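Local atomic coordinates of stage II sporulation protein Q (Bacillus subtilis, PDB entry 3TUF), a protein that takes part in forespore engulfment during sporulation and forms, with SpoIIIAH, an intercellular channel between forespore and mother cell. Residues A[123-132]-A[164-173]. Sequence-based numbering, arbitrary orientation.
Sequences DGLSTVYQSL and HVHFEIRKDG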
loop_
_atom_site.group_PDB
_atom_site.type_symbol
_atom_site.label_atom_id
_atom_site.label_comp_id
_atom_site.label_asym_id
_atom_site.label_seq_id
_atom_site.Cartn_x
_atom_site.Cartn_y
_atom_site.Cartn_z
ATOM N N ASP A 123 -8.330 20.140 -32.531
ATOM C CA ASP A 123 -9.048 19.248 -31.583
ATOM C C ASP A 123 -8.183 18.367 -30.676
ATOM O O ASP A 123 -8.340 17.141 -30.679
ATOM C CB ASP A 123 -10.034 18.327 -32.336
ATOM C CG ASP A 123 -11.052 19.090 -33.166
ATOM O OD1 ASP A 123 -11.370 20.254 -32.817
ATOM O OD2 ASP A 123 -11.552 18.512 -34.166
ATOM N N GLY A 124 -7.287 18.971 -29.901
ATOM C CA GLY A 124 -6.403 18.208 -29.014
ATOM C C GLY A 124 -5.592 17.122 -29.716
ATOM O O GLY A 124 -4.910 16.342 -29.068
ATOM N N LEU A 125 -5.684 17.058 -31.038
ATOM C CA LEU A 125 -4.830 16.187 -31.847
ATOM C C LEU A 125 -3.427 16.807 -32.020
ATOM O O LEU A 125 -3.259 18.027 -32.038
ATOM C CB LEU A 125 -5.449 16.000 -33.219
ATOM C CG LEU A 125 -5.620 14.605 -33.770
ATOM C CD1 LEU A 125 -5.508 14.766 -35.273
ATOM C CD2 LEU A 125 -4.590 13.653 -33.313
ATOM N N SER A 126 -2.416 15.971 -32.177
ATOM C CA SER A 126 -1.099 16.513 -32.415
ATOM C C SER A 126 -0.159 15.376 -32.805
ATOM O O SER A 126 -0.427 14.199 -32.518
ATOM C CB SER A 126 -0.627 17.211 -31.146
ATOM O OG SER A 126 -0.384 16.235 -30.179
ATOM N N THR A 127 0.932 15.705 -33.473
ATOM C CA THR A 127 1.875 14.683 -33.916
ATOM C C THR A 127 3.270 14.936 -33.441
ATOM O O THR A 127 3.662 16.093 -33.238
ATOM C CB THR A 127 1.953 14.587 -35.455
ATOM O OG1 THR A 127 1.778 15.891 -36.049
ATOM C CG2 THR A 127 0.938 13.659 -35.951
ATOM N N VAL A 128 4.040 13.866 -33.322
ATOM C CA VAL A 128 5.379 13.949 -32.702
ATOM C C VAL A 128 6.390 13.263 -33.606
ATOM O O VAL A 128 6.206 12.130 -34.115
ATOM C CB VAL A 128 5.403 13.355 -31.231
ATOM C CG1 VAL A 128 6.818 13.403 -30.545
ATOM C CG2 VAL A 128 4.349 14.050 -30.352
ATOM N N TYR A 129 7.470 13.987 -33.835
ATOM C CA TYR A 129 8.524 13.488 -34.683
ATOM C C TYR A 129 9.743 13.652 -33.866
ATOM O O TYR A 129 9.972 14.751 -33.297
ATOM C CB TYR A 129 8.625 14.378 -35.901
ATOM C CG TYR A 129 7.272 14.675 -36.521
ATOM C CD1 TYR A 129 6.415 15.631 -35.944
ATOM C CD2 TYR A 129 6.844 13.995 -37.668
ATOM C CE1 TYR A 129 5.155 15.937 -36.484
ATOM C CE2 TYR A 129 5.553 14.274 -38.239
ATOM C CZ TYR A 129 4.731 15.257 -37.615
ATOM O OH TYR A 129 3.499 15.531 -38.149
ATOM N N GLN A 130 10.551 12.605 -33.815
ATOM C CA GLN A 130 11.573 12.536 -32.800
ATOM C C GLN A 130 12.624 11.608 -33.335
ATOM O O GLN A 130 12.346 10.892 -34.256
ATOM C CB GLN A 130 10.897 12.035 -31.512
ATOM C CG GLN A 130 11.526 10.817 -30.903
ATOM C CD GLN A 130 10.923 10.414 -29.585
ATOM O OE1 GLN A 130 10.104 11.172 -28.972
ATOM N NE2 GLN A 130 11.318 9.193 -29.123
ATOM N N SER A 131 13.842 11.620 -32.790
ATOM C CA SER A 131 15.058 11.011 -33.444
ATOM C C SER A 131 15.682 11.751 -34.672
ATOM O O SER A 131 16.645 11.241 -35.320
ATOM C CB SER A 131 14.908 9.529 -33.749
ATOM O OG SER A 131 16.208 8.926 -33.639
ATOM N N LEU A 132 15.141 12.953 -34.961
ATOM C CA LEU A 132 15.654 13.855 -35.989
ATOM C C LEU A 132 17.138 14.263 -35.712
ATOM O O LEU A 132 17.544 14.481 -34.522
ATOM C CB LEU A 132 14.769 15.102 -36.044
ATOM C CG LEU A 132 13.271 14.816 -36.201
ATOM C CD1 LEU A 132 12.473 16.045 -36.654
ATOM C CD2 LEU A 132 13.070 13.733 -37.199
ATOM N N HIS A 164 16.495 6.676 -38.150
ATOM C CA HIS A 164 15.026 6.622 -38.341
ATOM C C HIS A 164 14.254 7.865 -37.965
ATOM O O HIS A 164 14.832 8.820 -37.470
ATOM C CB HIS A 164 14.467 5.522 -37.467
ATOM C CG HIS A 164 14.491 5.846 -35.987
ATOM N ND1 HIS A 164 15.656 5.810 -35.225
ATOM C CD2 HIS A 164 13.490 6.187 -35.134
ATOM C CE1 HIS A 164 15.371 6.119 -33.975
ATOM N NE2 HIS A 164 14.064 6.350 -33.894
ATOM N N VAL A 165 12.938 7.861 -38.131
ATOM C CA VAL A 165 12.142 8.840 -37.368
ATOM C C VAL A 165 11.130 8.084 -36.493
ATOM O O VAL A 165 10.530 7.113 -36.959
ATOM C CB VAL A 165 11.417 9.856 -38.301
ATOM C CG1 VAL A 165 10.509 9.125 -39.350
ATOM C CG2 VAL A 165 10.568 10.800 -37.527
ATOM N N HIS A 166 10.973 8.479 -35.227
ATOM C CA HIS A 166 9.872 8.002 -34.434
ATOM C C HIS A 166 8.670 8.933 -34.618
ATOM O O HIS A 166 8.793 10.141 -34.472
ATOM C CB HIS A 166 10.259 7.998 -32.973
ATOM C CG HIS A 166 9.188 7.462 -32.051
ATOM N ND1 HIS A 166 8.867 6.126 -31.984
ATOM C CD2 HIS A 166 8.381 8.082 -31.158
ATOM C CE1 HIS A 166 7.914 5.937 -31.080
ATOM N NE2 HIS A 166 7.589 7.113 -30.576
ATOM N N PHE A 167 7.503 8.378 -34.929
ATOM C CA PHE A 167 6.362 9.200 -35.209
ATOM C C PHE A 167 5.137 8.809 -34.352
ATOM O O PHE A 167 4.796 7.614 -34.183
ATOM C CB PHE A 167 6.033 9.022 -36.653
ATOM C CG PHE A 167 4.732 9.620 -37.046
ATOM C CD1 PHE A 167 4.569 10.984 -37.023
ATOM C CD2 PHE A 167 3.683 8.816 -37.422
ATOM C CE1 PHE A 167 3.375 11.591 -37.372
ATOM C CE2 PHE A 167 2.443 9.403 -37.789
ATOM C CZ PHE A 167 2.285 10.805 -37.760
ATOM N N GLU A 168 4.434 9.803 -33.838
ATOM C CA GLU A 168 3.329 9.548 -32.952
ATOM C C GLU A 168 2.165 10.465 -33.283
ATOM O O GLU A 168 2.385 11.596 -33.770
ATOM C CB GLU A 168 3.792 9.776 -31.507
ATOM C CG GLU A 168 4.856 8.785 -31.013
ATOM C CD GLU A 168 5.231 9.072 -29.569
ATOM O OE1 GLU A 168 4.580 10.004 -28.993
ATOM O OE2 GLU A 168 6.161 8.390 -28.997
ATOM N N ILE A 169 0.936 9.972 -33.051
ATOM C CA ILE A 169 -0.281 10.800 -33.165
ATOM C C ILE A 169 -0.815 10.634 -31.809
ATOM O O ILE A 169 -0.837 9.479 -31.313
ATOM C CB ILE A 169 -1.426 10.224 -34.075
ATOM C CG1 ILE A 169 -0.891 9.573 -35.317
ATOM C CG2 ILE A 169 -2.449 11.266 -34.478
ATOM C CD1 ILE A 169 -0.320 8.231 -34.949
ATOM N N ARG A 170 -1.235 11.760 -31.221
ATOM C CA ARG A 170 -1.792 11.823 -29.876
ATOM C C ARG A 170 -3.085 12.614 -29.931
ATOM O O ARG A 170 -3.189 13.604 -30.694
ATOM C CB ARG A 170 -0.830 12.518 -28.895
ATOM C CG ARG A 170 0.598 12.003 -28.954
ATOM C CD ARG A 170 1.435 12.435 -27.827
ATOM N NE ARG A 170 1.732 11.225 -27.093
ATOM C CZ ARG A 170 2.950 10.840 -26.749
ATOM N NH1 ARG A 170 3.990 11.653 -27.040
ATOM N NH2 ARG A 170 3.109 9.667 -26.098
ATOM N N LYS A 171 -4.067 12.169 -29.146
ATOM C CA LYS A 171 -5.301 12.915 -28.975
ATOM C C LYS A 171 -5.415 13.259 -27.509
ATOM O O LYS A 171 -5.352 12.378 -26.617
ATOM C CB LYS A 171 -6.516 12.119 -29.453
ATOM C CG LYS A 171 -7.849 12.625 -28.924
ATOM C CD LYS A 171 -8.413 13.786 -29.720
ATOM C CE LYS A 171 -9.893 13.965 -29.365
ATOM N NZ LYS A 171 -10.248 15.401 -29.173
ATOM N N ASP A 172 -5.563 14.552 -27.272
ATOM C CA ASP A 172 -5.449 15.125 -25.940
ATOM C C ASP A 172 -4.327 14.489 -25.133
ATOM O O ASP A 172 -4.527 14.111 -24.002
ATOM C CB ASP A 172 -6.798 15.043 -25.211
ATOM C CG ASP A 172 -7.875 15.704 -25.992
ATOM O OD1 ASP A 172 -7.815 16.932 -26.184
ATOM O OD2 ASP A 172 -8.749 14.990 -26.482
ATOM N N GLY A 173 -3.154 14.367 -25.739
ATOM C CA GLY A 173 -1.979 13.850 -25.039
ATOM C C GLY A 173 -1.741 12.346 -25.120
ATOM O O GLY A 173 -0.610 11.894 -24.908
HETATM O O HOH W 1 -2.534 15.506 -28.551
HETATM O O HOH W 2 12.864 7.113 -30.815
#
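S126 and R170, V128 and E168, and Q130 and H166 are the hydrogen-bonded pairs of an antiparallel ladder whose strand segments, 125-130 and 165-171, run at 166° to each other. Both amides of each pair donate across the gap, that of Q130 weakly; R170 N to S126 O, at 2.9 Å, is among the straighter bonds. Past L125 and K171, D172 N donates to G124 O, and K171 NZ donates a hydrogen bond to D123 O from above the carbonyl plane at 3.0 Å; the same ammonium forms salt bridges with D172 and E190. One water ties G124 O and S126 OG to G173 N.

Apolar contact lies on the face of L125, T127, Y129, I169 and F167. The rings of Y129 and F167 run side by side, CE2 of Y129 to CE1 of F167 at 3.6 Å, with planes inclined at 45°. T127 CG2 touches F167 CE1 at 3.5 Å. L125 CD2 presses on I169 CG2 at 3.4 Å, a close methyl-to-methyl contact.

On the other face, H166 CG lies anti to its backbone N (chi1 -178°), which sets the ring alongside the Q130 chain, extended beyond CG. H166 is hydrogen-bonded at both nitrogens, NE2 to E168 and ND1 to D85. Beyond the last bridged pair, where the chain turns at S131, S131 CB makes a CH-pi contact over the H164 ring, 3.6 Å from its centroid; S131 OG is hydrogen-bonded to G153 O, and H164 ND1 to G162 O.

The pair forms the middle of the antiparallel sheet of this peptidase M23-family domain: strand 116-120 flanks 125-132, where S131 and L132 form a G1 bulge opposite Y115, and strand 84-88 flanks 165-171, while V96 of strand 95-97 packs against Y129, L132 and V165.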